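Local atomic coordinates of periplasmic binding protein/LacI transcriptional regulator (Alkaliphilus metalliredigens, PDB entry 3CTP), a protein that binds the sugar D-xylulofuranose between its two lobes and, as a member of the LacI family, probably represses transcription by binding operator DNA. Residues E182-E185 / A186-L189. Sequence-based numbering, arbitrary orientation.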
ATOM      1  N   GLU A 182      -7.936 -15.648  13.638  1.00 12.70           N
ATOM      2  CA  GLU A 182      -9.287 -15.962  14.069  1.00 13.40           C
ATOM      3  C   GLU A 182     -10.176 -14.737  14.313  1.00 11.93           C
ATOM      4  O   GLU A 182     -11.421 -14.838  14.229  1.00 13.00           O
ATOM      5  CB  GLU A 182      -9.233 -16.826  15.335  1.00 16.43           C
ATOM      6  CG  GLU A 182     -10.556 -17.360  15.784  1.00 30.26           C
ATOM      7  CD  GLU A 182     -10.405 -18.296  16.967  1.00 30.50           C
ATOM      8  OE1 GLU A 182      -9.395 -19.041  17.009  1.00 34.47           O
ATOM      9  OE2 GLU A 182     -11.289 -18.276  17.845  1.00 35.92           O
ATOM     10  N   VAL A 183      -9.553 -13.600  14.619  1.00 10.78           N
ATOM     11  CA  VAL A 183     -10.315 -12.393  14.916  1.00 10.69           C
ATOM     12  C   VAL A 183     -10.855 -11.718  13.661  1.00 10.37           C
ATOM     13  O   VAL A 183     -11.587 -10.739  13.783  1.00 10.65           O
ATOM     14  CB  VAL A 183      -9.469 -11.382  15.709  1.00 13.64           C
ATOM     15  CG1 VAL A 183      -9.156 -11.977  17.088  1.00 23.32           C
ATOM     16  CG2 VAL A 183      -8.205 -11.019  14.973  1.00 16.44           C
ATOM     17  N   PHE A 184     -10.500 -12.213  12.466  1.00  8.75           N
ATOM     18  CA  PHE A 184     -11.063 -11.657  11.230  1.00  8.25           C
ATOM     19  C   PHE A 184     -12.251 -12.527  10.839  1.00  8.50           C
ATOM     20  O   PHE A 184     -12.060 -13.658  10.354  1.00  9.17           O
ATOM     21  CB  PHE A 184     -10.050 -11.715  10.073  1.00  9.49           C
ATOM     22  CG  PHE A 184      -8.752 -10.946  10.296  1.00  8.56           C
ATOM     23  CD1 PHE A 184      -8.599 -10.025  11.329  1.00 10.58           C
ATOM     24  CD2 PHE A 184      -7.702 -11.142   9.395  1.00  8.21           C
ATOM     25  CE1 PHE A 184      -7.370  -9.328  11.487  1.00  9.31           C
ATOM     26  CE2 PHE A 184      -6.515 -10.441   9.517  1.00 10.90           C
ATOM     27  CZ  PHE A 184      -6.362  -9.533  10.567  1.00 10.23           C
ATOM     28  N   GLU A 185     -13.472 -12.034  11.045  1.00  8.15           N
ATOM     29  CA  GLU A 185     -14.643 -12.824  10.673  1.00  8.90           C
ATOM     30  C   GLU A 185     -14.564 -13.269   9.211  1.00  8.87           C
ATOM     31  O   GLU A 185     -15.034 -14.350   8.867  1.00  9.50           O
ATOM     32  CB  GLU A 185     -15.941 -12.015  10.902  1.00 10.59           C
ATOM     33  CG  GLU A 185     -16.255 -11.833  12.376  1.00 13.81           C
ATOM     34  CD  GLU A 185     -17.610 -11.181  12.610  1.00 14.81           C
ATOM     35  OE1 GLU A 185     -18.567 -11.502  11.879  1.00 17.74           O
ATOM     36  OE2 GLU A 185     -17.670 -10.311  13.478  1.00 14.92           O
ATOM     37  N   ALA A 186     -14.029 -12.408   8.351  1.00  7.88           N
ATOM     38  CA  ALA A 186     -13.998 -12.728   6.925  1.00  9.19           C
ATOM     39  C   ALA A 186     -13.143 -13.944   6.643  1.00  8.90           C
ATOM     40  O   ALA A 186     -13.517 -14.799   5.843  1.00  8.83           O
ATOM     41  CB  ALA A 186     -13.501 -11.533   6.125  1.00  9.71           C
ATOM     42  N   THR A 187     -11.963 -14.006   7.261  1.00  8.09           N
ATOM     43  CA  THR A 187     -11.106 -15.151   6.970  1.00  7.22           C
ATOM     44  C   THR A 187     -11.634 -16.420   7.624  1.00  8.85           C
ATOM     45  O   THR A 187     -11.394 -17.542   7.122  1.00  9.63           O
ATOM     46  CB  THR A 187      -9.615 -14.893   7.310  1.00  9.36           C
ATOM     47  OG1 THR A 187      -9.469 -14.566   8.688  1.00  9.63           O
ATOM     48  CG2 THR A 187      -9.115 -13.701   6.509  1.00 10.26           C
ATOM     49  N   GLU A 188     -12.334 -16.274   8.735  1.00  8.19           N
ATOM     50  CA  GLU A 188     -12.951 -17.459   9.352  1.00  8.41           C
ATOM     51  C   GLU A 188     -14.007 -18.037   8.406  1.00  8.74           C
ATOM     52  O   GLU A 188     -14.112 -19.250   8.267  1.00  9.07           O
ATOM     53  CB  GLU A 188     -13.595 -17.134  10.697  1.00  9.66           C
ATOM     54  CG  GLU A 188     -12.567 -16.890  11.821  1.00 11.84           C
ATOM     55  CD  GLU A 188     -11.806 -18.170  12.154  1.00 17.15           C
ATOM     56  OE1 GLU A 188     -12.335 -19.015  12.904  1.00 20.12           O
ATOM     57  OE2 GLU A 188     -10.691 -18.354  11.650  1.00 15.16           O
ATOM     58  N   LEU A 189     -14.781 -17.168   7.764  1.00  8.37           N
ATOM     59  CA  LEU A 189     -15.781 -17.671   6.813  1.00  8.53           C
ATOM     60  C   LEU A 189     -15.104 -18.293   5.592  1.00  8.99           C
ATOM     61  O   LEU A 189     -15.578 -19.314   5.064  1.00  9.66           O
ATOM     62  CB  LEU A 189     -16.728 -16.536   6.415  1.00  8.97           C
ATOM     63  CG  LEU A 189     -17.753 -16.172   7.484  1.00 14.83           C
ATOM     64  CD1 LEU A 189     -18.469 -14.886   7.079  1.00 16.66           C
ATOM     65  CD2 LEU A 189     -18.730 -17.332   7.671  1.00 15.90           C
TER
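Ala186 packs its backbone against the turn through Phe184 and Glu185, its N 3.1 Å from Phe184 C, as the loop after strand 175-179 winds into helix 185-200; it is a xylulofuranose-pocket residue. Thr187, which also contacts the sugar, lies side by side with Phe184, the N-cap residue, whose ring takes a cation-pi contact from Arg124, itself of the pocket: Thr187 OG1 sits 3.2 Å from Phe184 CB and obliquely off the ring. With chi1 at 59°, OG1 is swung between the backbone N and the carbonyl carbon, which brings it to 3.2 Å from Phe184 O. That same carbonyl accepts a hydrogen bond from Glu188 N at 3.1 Å. The Glu188 side chain then folds back over the loop: bent at chi2 (-67°), it lays CG 3.4 Å from Glu182 O, and its OE2 makes a salt bridge with Lys179. An alanine in place of Glu188 would probably leave Lys179 without this mate and uncover Glu182 O. At Leu189, N bonds Glu185 O at 3.0 Å, while Glu185 OE1 is hydrogen-bonded to His144 ND1. The chemistry implies a helix start pinned through backbone carbonyls, with Lys179 probably offsetting the charge of Glu188 near Glu182.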